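Local coordinates for protein ferritin (Mycoplasma penetrans, PDB 7DIE) that probably takes up and oxidises ferrous iron and stores it as ferric iron inside a hollow shell of 24 subunits, at residues 86-91 and 95-100; 110-115 and 122-127; 146-151 and 161-166. All blocks are in the same frame, centred on the assembly; numbering follows the deposited sequence.

The chain is a ferritin four-helix bundle with a short fifth helix, and the contacts follow one another along it in the order 1, 2, 3. Contact 1 closes the long loop onto the start of helix 91-118. Contact 2 lies at the other end of that helix, where helix 122-150 begins; its centre is about 30 Å from that of contact 1 and about 33 Å from that of contact 3. Contact 3 packs the far end of helix 122-150 against helix 156-164. The centres of contacts 1 and 3 are about 15 Å apart. Helices 91-118 and 122-150 thus meet at one end through contact 2 and at the other through a probable D96-W146 hydrogen bond.

Contact 1. Residues 86-91 and 95-100; sequences VSFETI and LDAALK
F88 of the long loop meets A97 of helix 91-118, and I91 meets L95 one turn further on in the same helix. This is the place where the long crossover loop of the ferritin four-helix bundle turns into its third long helix. A97 points its CB toward the loop, and F88 points its own CB toward the helix. With CG anti to the carbonyl carbon (chi1 -56°), the F88 ring reaches the A97 methyl through CE1 and CZ. F88 CE1 is 3.5 Å from A97 CB, and F88 CZ is 3.7 Å from it. The methyl comes in obliquely to the ring. V86 C lies over one face of the ring, offset toward the rim. H32 and L33 of helix 10-39 also touch this side chain.

T90 is the N-cap of the helix, with OG1 bonded to E93 N. Just past it, the side chains of I91 and L95 graze more loosely, I91 CG1 being 4.4 Å from L95 CD2. Both residues are buried: I91 packs on V45 and S37, while L95 packs on V145 and V149. The loop is therefore joined to the helix by an aromatic ring and by the first helical turn. In that turn L95 N bonds to I91 O at 3.1 Å, with an N-H...O angle of 157°, while L95 CD2 lies 3.6 Å from the same oxygen.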
loop_
_atom_site.group_PDB
_atom_site.type_symbol
_atom_site.label_atom_id
_atom_site.label_comp_id
_atom_site.label_asym_id
_atom_site.label_seq_id
_atom_site.Cartn_x
_atom_site.Cartn_y
_atom_site.Cartn_z
ATOM N N VAL A 86 -53.410 -2.100 28.010
ATOM C CA VAL A 86 -54.740 -1.715 27.590
ATOM C C VAL A 86 -54.874 -2.004 26.098
ATOM O O VAL A 86 -53.905 -2.318 25.413
ATOM C CB VAL A 86 -55.044 -0.230 27.917
ATOM C CG1 VAL A 86 -54.649 0.088 29.361
ATOM C CG2 VAL A 86 -54.327 0.698 26.943
ATOM N N SER A 87 -56.097 -1.934 25.590
ATOM C CA SER A 87 -56.318 -2.128 24.166
ATOM C C SER A 87 -55.993 -0.843 23.416
ATOM O O SER A 87 -56.301 0.260 23.879
ATOM C CB SER A 87 -57.765 -2.539 23.898
ATOM O OG SER A 87 -58.551 -1.406 23.562
ATOM N N PHE A 88 -55.368 -0.987 22.252
ATOM C CA PHE A 88 -55.024 0.146 21.404
ATOM C C PHE A 88 -55.751 0.019 20.077
ATOM O O PHE A 88 -55.697 -1.032 19.429
ATOM C CB PHE A 88 -53.514 0.226 21.188
ATOM C CG PHE A 88 -52.737 0.303 22.461
ATOM C CD1 PHE A 88 -52.713 1.470 23.198
ATOM C CD2 PHE A 88 -52.053 -0.801 22.941
ATOM C CE1 PHE A 88 -52.008 1.545 24.375
ATOM C CE2 PHE A 88 -51.349 -0.730 24.123
ATOM C CZ PHE A 88 -51.327 0.442 24.842
ATOM N N GLU A 89 -56.462 1.072 19.689
ATOM C CA GLU A 89 -57.114 1.079 18.393
ATOM C C GLU A 89 -56.454 1.991 17.372
ATOM O O GLU A 89 -56.687 1.803 16.174
ATOM C CB GLU A 89 -58.593 1.463 18.545
ATOM C CG GLU A 89 -59.396 0.380 19.257
ATOM C CD GLU A 89 -60.887 0.524 19.061
ATOM O OE1 GLU A 89 -61.345 0.490 17.896
ATOM O OE2 GLU A 89 -61.600 0.664 20.076
ATOM N N THR A 90 -55.624 2.945 17.800
ATOM C CA THR A 90 -54.988 3.898 16.897
ATOM C C THR A 90 -53.516 4.041 17.252
ATOM O O THR A 90 -53.098 3.769 18.378
ATOM C CB THR A 90 -55.626 5.300 16.961
ATOM O OG1 THR A 90 -55.321 5.890 18.230
ATOM C CG2 THR A 90 -57.150 5.236 16.743
ATOM N N ILE A 91 -52.732 4.496 16.270
ATOM C CA ILE A 91 -51.324 4.758 16.532
ATOM C C ILE A 91 -51.155 5.928 17.506
ATOM O O ILE A 91 -50.131 6.022 18.197
ATOM C CB ILE A 91 -50.591 4.984 15.195
ATOM C CG1 ILE A 91 -49.076 4.826 15.366
ATOM C CG2 ILE A 91 -50.937 6.352 14.613
ATOM C CD1 ILE A 91 -48.628 3.424 15.755
ATOM N N LEU A 95 -48.828 5.822 20.985
ATOM C CA LEU A 95 -47.821 6.779 21.425
ATOM C C LEU A 95 -48.178 7.378 22.779
ATOM O O LEU A 95 -47.272 7.654 23.575
ATOM C CB LEU A 95 -47.615 7.874 20.382
ATOM C CG LEU A 95 -46.423 7.644 19.427
ATOM C CD1 LEU A 95 -45.076 7.664 20.167
ATOM C CD2 LEU A 95 -46.579 6.347 18.649
ATOM N N ASP A 96 -49.475 7.564 23.071
ATOM C CA ASP A 96 -49.887 7.996 24.415
ATOM C C ASP A 96 -49.306 7.080 25.483
ATOM O O ASP A 96 -48.806 7.534 26.523
ATOM C CB ASP A 96 -51.419 7.992 24.551
ATOM C CG ASP A 96 -52.094 9.144 23.826
ATOM O OD1 ASP A 96 -51.437 10.167 23.533
ATOM O OD2 ASP A 96 -53.308 9.016 23.544
ATOM N N ALA A 97 -49.405 5.778 25.258
ATOM C CA ALA A 97 -48.937 4.826 26.256
ATOM C C ALA A 97 -47.423 4.871 26.375
ATOM O O ALA A 97 -46.880 4.782 27.482
ATOM C CB ALA A 97 -49.415 3.423 25.893
ATOM N N ALA A 98 -46.724 5.017 25.241
ATOM C CA ALA A 98 -45.266 5.122 25.271
ATOM C C ALA A 98 -44.812 6.373 26.013
ATOM O O ALA A 98 -43.851 6.330 26.792
ATOM C CB ALA A 98 -44.715 5.123 23.843
ATOM N N LEU A 99 -45.471 7.511 25.760
ATOM C CA LEU A 99 -45.110 8.744 26.456
ATOM C C LEU A 99 -45.318 8.613 27.963
ATOM O O LEU A 99 -44.484 9.073 28.755
ATOM C CB LEU A 99 -45.931 9.909 25.898
ATOM C CG LEU A 99 -45.554 11.311 26.361
ATOM C CD1 LEU A 99 -44.133 11.638 25.931
ATOM C CD2 LEU A 99 -46.536 12.337 25.790
ATOM N N LYS A 100 -46.433 8.002 28.382
ATOM C CA LYS A 100 -46.659 7.800 29.813
ATOM C C LYS A 100 -45.579 6.914 30.418
ATOM O O LYS A 100 -45.091 7.174 31.526
ATOM C CB LYS A 100 -48.035 7.172 30.059
ATOM C CG LYS A 100 -49.204 8.090 29.808
ATOM C CD LYS A 100 -50.529 7.337 29.945
ATOM C CE LYS A 100 -51.606 7.995 29.085
ATOM N NZ LYS A 100 -52.726 7.065 28.772
#

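Contact 2. Residues 110-115 and 122-127; sequences KNVTEI and FETFER
V112 meets T124 across the turn of a helical hairpin, in which helix 91-118 and helix 122-150 run antiparallel. V112 CG1 is 4.3 Å from T124 CG2, a loose contact between two methyl groups. The hydroxyl of T124 looks to other partners, bonding with Y67 OH and D121 OD2.

T113 comes next and carries most of the contact. T113 CA is 5.5 Å from F125 CA, the closest such pair of the two segments. The side chain of T113 divides its work. OG1 sits beside the backbone N (chi1 -62°) and bonds to V109 O in its own helix. CG2 is anti to that N and is left to face F125. T113 CG2 is 3.5 Å from F125 CE1 and 3.7 Å from F125 CD1. The two side chains cross obliquely. F125 reaches across because its CG is anti to the backbone N, with chi1 at 180°. The carbonyl of T113 adds a second touch: T113 O lies in the ring plane at the edge, 3.6 Å from F125 CD1. That oxygen is also bonded to S116 OG. The two segments share no hydrogen bond, so they meet through methyls, the ring and this carbonyl.

All four touching residues are buried. F125 packs on F125 of one neighbouring subunit and on F122 of another. Within the hairpin, M128 and V132 of helix 122-150 touch T113. On the bundle side, M13 and V16 of helix 10-39 cover T124, so a third helix of the same chain packs against the turn of the hairpin.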
loop_
_atom_site.group_PDB
_atom_site.type_symbol
_atom_site.label_atom_id
_atom_site.label_comp_id
_atom_site.label_asym_id
_atom_site.label_seq_id
_atom_site.Cartn_x
_atom_site.Cartn_y
_atom_site.Cartn_z
ATOM N N LYS A 110 -35.191 10.046 38.641
ATOM C CA LYS A 110 -35.084 11.173 39.561
ATOM C C LYS A 110 -35.209 10.714 41.010
ATOM O O LYS A 110 -34.490 11.210 41.889
ATOM C CB LYS A 110 -36.152 12.219 39.228
ATOM C CG LYS A 110 -36.066 13.522 40.029
ATOM C CD LYS A 110 -37.142 14.501 39.540
ATOM C CE LYS A 110 -36.984 15.899 40.107
ATOM N NZ LYS A 110 -36.971 15.903 41.588
ATOM N N ASN A 111 -36.114 9.762 41.281
ATOM C CA ASN A 111 -36.313 9.292 42.652
ATOM C C ASN A 111 -35.067 8.598 43.183
ATOM O O ASN A 111 -34.602 8.895 44.289
ATOM C CB ASN A 111 -37.513 8.344 42.734
ATOM C CG ASN A 111 -37.893 8.008 44.170
ATOM O OD1 ASN A 111 -38.095 8.905 44.992
ATOM N ND2 ASN A 111 -37.977 6.717 44.483
ATOM N N VAL A 112 -34.519 7.658 42.410
ATOM C CA VAL A 112 -33.315 6.959 42.856
ATOM C C VAL A 112 -32.165 7.939 43.014
ATOM O O VAL A 112 -31.367 7.845 43.954
ATOM C CB VAL A 112 -32.944 5.823 41.878
ATOM C CG1 VAL A 112 -31.707 5.081 42.409
ATOM C CG2 VAL A 112 -34.127 4.857 41.704
ATOM N N THR A 113 -32.057 8.895 42.094
ATOM C CA THR A 113 -30.988 9.876 42.184
ATOM C C THR A 113 -31.117 10.687 43.467
ATOM O O THR A 113 -30.160 10.819 44.236
ATOM C CB THR A 113 -31.024 10.787 40.953
ATOM O OG1 THR A 113 -30.794 9.995 39.779
ATOM C CG2 THR A 113 -29.960 11.878 41.060
ATOM N N GLU A 114 -32.314 11.214 43.726
ATOM C CA GLU A 114 -32.515 12.054 44.901
ATOM C C GLU A 114 -32.312 11.268 46.196
ATOM O O GLU A 114 -31.639 11.739 47.123
ATOM C CB GLU A 114 -33.910 12.664 44.866
ATOM C CG GLU A 114 -34.166 13.579 46.045
ATOM C CD GLU A 114 -35.554 14.208 46.019
ATOM O OE1 GLU A 114 -35.805 15.095 46.857
ATOM O OE2 GLU A 114 -36.380 13.833 45.160
ATOM N N ILE A 115 -32.897 10.072 46.283
ATOM C CA ILE A 115 -32.808 9.313 47.526
ATOM C C ILE A 115 -31.380 8.836 47.759
ATOM O O ILE A 115 -30.890 8.856 48.889
ATOM C CB ILE A 115 -33.818 8.143 47.540
ATOM C CG1 ILE A 115 -35.251 8.648 47.349
ATOM C CG2 ILE A 115 -33.736 7.352 48.857
ATOM C CD1 ILE A 115 -35.602 9.834 48.217
ATOM N N PHE A 122 -22.998 8.016 47.575
ATOM C CA PHE A 122 -22.443 8.748 46.444
ATOM C C PHE A 122 -22.046 7.831 45.307
ATOM O O PHE A 122 -21.989 8.286 44.159
ATOM C CB PHE A 122 -21.249 9.565 46.897
ATOM C CG PHE A 122 -21.622 10.650 47.852
ATOM C CD1 PHE A 122 -22.108 11.857 47.389
ATOM C CD2 PHE A 122 -21.550 10.434 49.226
ATOM C CE1 PHE A 122 -22.484 12.853 48.294
ATOM C CE2 PHE A 122 -21.924 11.432 50.125
ATOM C CZ PHE A 122 -22.390 12.628 49.654
ATOM N N GLU A 123 -21.772 6.555 45.601
ATOM C CA GLU A 123 -21.548 5.602 44.520
ATOM C C GLU A 123 -22.797 5.461 43.658
ATOM O O GLU A 123 -22.722 5.504 42.426
ATOM C CB GLU A 123 -21.113 4.254 45.093
ATOM C CG GLU A 123 -19.740 4.359 45.773
ATOM C CD GLU A 123 -19.350 3.129 46.583
ATOM O OE1 GLU A 123 -20.199 2.261 46.828
ATOM O OE2 GLU A 123 -18.170 3.033 46.965
ATOM N N THR A 124 -23.961 5.286 44.285
ATOM C CA THR A 124 -25.187 5.152 43.502
ATOM C C THR A 124 -25.551 6.466 42.817
ATOM O O THR A 124 -25.956 6.473 41.643
ATOM C CB THR A 124 -26.323 4.647 44.405
ATOM O OG1 THR A 124 -25.983 3.344 44.891
ATOM C CG2 THR A 124 -27.638 4.535 43.625
ATOM N N PHE A 125 -25.385 7.594 43.518
ATOM C CA PHE A 125 -25.640 8.887 42.887
ATOM C C PHE A 125 -24.794 9.055 41.626
ATOM O O PHE A 125 -25.297 9.499 40.586
ATOM C CB PHE A 125 -25.363 10.024 43.882
ATOM C CG PHE A 125 -25.602 11.410 43.311
ATOM C CD1 PHE A 125 -26.893 11.896 43.143
ATOM C CD2 PHE A 125 -24.536 12.220 42.949
ATOM C CE1 PHE A 125 -27.113 13.159 42.628
ATOM C CE2 PHE A 125 -24.743 13.489 42.421
ATOM C CZ PHE A 125 -26.033 13.962 42.259
ATOM N N GLU A 126 -23.516 8.673 41.694
ATOM C CA GLU A 126 -22.624 8.802 40.540
ATOM C C GLU A 126 -23.098 7.913 39.382
ATOM O O GLU A 126 -23.166 8.348 38.227
ATOM C CB GLU A 126 -21.191 8.457 40.975
ATOM C CG GLU A 126 -20.074 8.809 39.965
ATOM C CD GLU A 126 -20.073 7.914 38.705
ATOM O OE1 GLU A 126 -20.412 6.707 38.812
ATOM O OE2 GLU A 126 -19.720 8.427 37.604
ATOM N N ARG A 127 -23.450 6.662 39.679
ATOM C CA ARG A 127 -23.926 5.762 38.628
ATOM C C ARG A 127 -25.222 6.270 38.004
ATOM O O ARG A 127 -25.465 6.067 36.807
ATOM C CB ARG A 127 -24.107 4.338 39.190
ATOM C CG ARG A 127 -24.897 3.360 38.272
ATOM C CD ARG A 127 -24.086 2.926 37.009
ATOM N NE ARG A 127 -23.873 4.035 36.068
ATOM C CZ ARG A 127 -23.102 3.970 34.982
ATOM N NH1 ARG A 127 -22.492 2.833 34.668
ATOM N NH2 ARG A 127 -22.947 5.041 34.204
#

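Contact 3. Residues 146-151 and 161-166; sequences WTYVHS and NIVGKK
Y148 and I162 have the closest CA atoms of the two segments, 7.9 Å apart, where the short helix 156-164 folds back along the end of helix 122-150. I162 lies against one face of the Y148 ring, and the two side chains cross at about a right angle. Its CG2 makes a CH-pi contact, 4.0 Å from the ring centroid of Y148 and 28° off the normal. With CG1 anti to the backbone N (chi1 -168°) and the chain extended beyond it (chi2 153°), I162 CD1 also lies over the ring, 3.8 Å from Y148 CE1. At the ring edge, near its plane, V163 CG2 is 4.2 Å from Y148 CD2, and K166 CD is 4.2 Å from Y148 CE2.

H150 turns back onto W146. Its ND1 and backbone N both donate to W146 O, and ND1 lies over the centre of one face of the W146 ring.

As in other ferritins, the short helix probably lies near a fourfold axis; I162 touches N161 of a neighbouring subunit. I162 and V163 give the ring apolar company, yet a bound ferric ion lies about 3 Å from the Y148 side chain. K166 NZ forms a salt bridge with E141 OE1; E141 binds iron in this protein, though none in this chain. The contact thus borders iron, and the lysine probably offsets acidic charge.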
loop_
_atom_site.group_PDB
_atom_site.type_symbol
_atom_site.label_atom_id
_atom_site.label_comp_id
_atom_site.label_asym_id
_atom_site.label_seq_id
_atom_site.Cartn_x
_atom_site.Cartn_y
_atom_site.Cartn_z
ATOM N N TRP A 146 -44.501 11.139 19.412
ATOM C CA TRP A 146 -45.839 11.536 19.852
ATOM C C TRP A 146 -46.302 12.798 19.120
ATOM O O TRP A 146 -47.437 12.867 18.624
ATOM C CB TRP A 146 -45.837 11.743 21.376
ATOM C CG TRP A 146 -47.204 11.983 21.971
ATOM C CD1 TRP A 146 -48.008 11.063 22.589
ATOM C CD2 TRP A 146 -47.916 13.234 22.011
ATOM N NE1 TRP A 146 -49.180 11.667 23.010
ATOM C CE2 TRP A 146 -49.148 12.994 22.662
ATOM C CE3 TRP A 146 -47.629 14.530 21.559
ATOM C CZ2 TRP A 146 -50.097 14.004 22.862
ATOM C CZ3 TRP A 146 -48.576 15.537 21.757
ATOM C CH2 TRP A 146 -49.793 15.264 22.400
ATOM N N THR A 147 -45.425 13.803 19.033
ATOM C CA THR A 147 -45.750 15.030 18.308
ATOM C C THR A 147 -46.104 14.742 16.855
ATOM O O THR A 147 -47.087 15.283 16.331
ATOM C CB THR A 147 -44.577 16.014 18.377
ATOM O OG1 THR A 147 -44.373 16.425 19.734
ATOM C CG2 THR A 147 -44.863 17.251 17.526
ATOM N N TYR A 148 -45.320 13.893 16.182
ATOM C CA TYR A 148 -45.611 13.611 14.774
ATOM C C TYR A 148 -46.989 12.986 14.617
ATOM O O TYR A 148 -47.769 13.395 13.751
ATOM C CB TYR A 148 -44.569 12.674 14.159
ATOM C CG TYR A 148 -43.141 13.156 14.250
ATOM C CD1 TYR A 148 -42.847 14.503 14.248
ATOM C CD2 TYR A 148 -42.092 12.243 14.355
ATOM C CE1 TYR A 148 -41.546 14.944 14.335
ATOM C CE2 TYR A 148 -40.786 12.676 14.446
ATOM C CZ TYR A 148 -40.523 14.024 14.429
ATOM O OH TYR A 148 -39.227 14.467 14.522
ATOM N N VAL A 149 -47.301 11.971 15.428
ATOM C CA VAL A 149 -48.567 11.272 15.200
ATOM C C VAL A 149 -49.771 12.079 15.673
ATOM O O VAL A 149 -50.901 11.789 15.259
ATOM C CB VAL A 149 -48.598 9.874 15.851
ATOM C CG1 VAL A 149 -47.400 9.030 15.393
ATOM C CG2 VAL A 149 -48.683 9.954 17.356
ATOM N N HIS A 150 -49.575 13.077 16.528
ATOM C CA HIS A 150 -50.688 13.894 16.996
ATOM C C HIS A 150 -50.838 15.195 16.223
ATOM O O HIS A 150 -51.777 15.950 16.481
ATOM C CB HIS A 150 -50.536 14.172 18.491
ATOM C CG HIS A 150 -51.047 13.056 19.340
ATOM N ND1 HIS A 150 -50.237 12.045 19.805
ATOM C CD2 HIS A 150 -52.306 12.744 19.737
ATOM C CE1 HIS A 150 -50.964 11.175 20.485
ATOM N NE2 HIS A 150 -52.225 11.578 20.459
ATOM N N SER A 151 -49.969 15.458 15.263
ATOM C CA SER A 151 -50.033 16.718 14.538
ATOM C C SER A 151 -51.261 16.739 13.630
ATOM O O SER A 151 -51.615 15.716 13.038
ATOM C CB SER A 151 -48.767 16.904 13.705
ATOM O OG SER A 151 -47.718 17.356 14.528
ATOM N N ASN A 161 -42.763 8.098 7.064
ATOM C CA ASN A 161 -41.621 8.737 6.501
ATOM C C ASN A 161 -40.744 9.437 7.517
ATOM O O ASN A 161 -39.578 9.273 7.500
ATOM C CB ASN A 161 -42.020 9.739 5.422
ATOM C CG ASN A 161 -42.325 9.095 4.104
ATOM O OD1 ASN A 161 -42.946 9.681 3.284
ATOM N ND2 ASN A 161 -41.890 7.921 3.912
ATOM N N ILE A 162 -41.319 10.236 8.382
ATOM C CA ILE A 162 -40.485 11.002 9.312
ATOM C C ILE A 162 -39.931 10.100 10.415
ATOM O O ILE A 162 -38.785 10.264 10.852
ATOM C CB ILE A 162 -41.250 12.217 9.881
ATOM C CG1 ILE A 162 -40.277 13.159 10.605
ATOM C CG2 ILE A 162 -42.373 11.800 10.817
ATOM C CD1 ILE A 162 -40.728 14.594 10.619
ATOM N N VAL A 163 -40.710 9.117 10.864
ATOM C CA VAL A 163 -40.196 8.195 11.876
ATOM C C VAL A 163 -39.069 7.353 11.297
ATOM O O VAL A 163 -38.105 7.026 12.002
ATOM C CB VAL A 163 -41.334 7.324 12.437
ATOM C CG1 VAL A 163 -40.765 6.225 13.362
ATOM C CG2 VAL A 163 -42.335 8.208 13.197
ATOM N N GLY A 164 -39.147 7.022 10.001
ATOM C CA GLY A 164 -38.071 6.280 9.364
ATOM C C GLY A 164 -36.738 6.996 9.445
ATOM O O GLY A 164 -35.685 6.359 9.453
ATOM N N LYS A 165 -36.761 8.322 9.535
ATOM C CA LYS A 165 -35.523 9.088 9.620
ATOM C C LYS A 165 -34.880 9.043 11.004
ATOM O O LYS A 165 -33.759 9.534 11.162
ATOM C CB LYS A 165 -35.795 10.524 9.163
ATOM C CG LYS A 165 -36.040 10.553 7.660
ATOM C CD LYS A 165 -36.744 11.800 7.147
ATOM C CE LYS A 165 -36.491 11.956 5.645
ATOM N NZ LYS A 165 -37.669 12.470 4.886
ATOM N N LYS A 166 -35.541 8.450 11.997
ATOM C CA LYS A 166 -34.951 8.244 13.312
ATOM C C LYS A 166 -34.348 6.857 13.471
ATOM O O LYS A 166 -33.831 6.539 14.547
ATOM C CB LYS A 166 -35.997 8.479 14.408
ATOM C CG LYS A 166 -36.756 9.791 14.276
ATOM C CD LYS A 166 -37.676 10.015 15.465
ATOM C CE LYS A 166 -37.056 10.954 16.489
ATOM N NZ LYS A 166 -37.386 10.507 17.867
#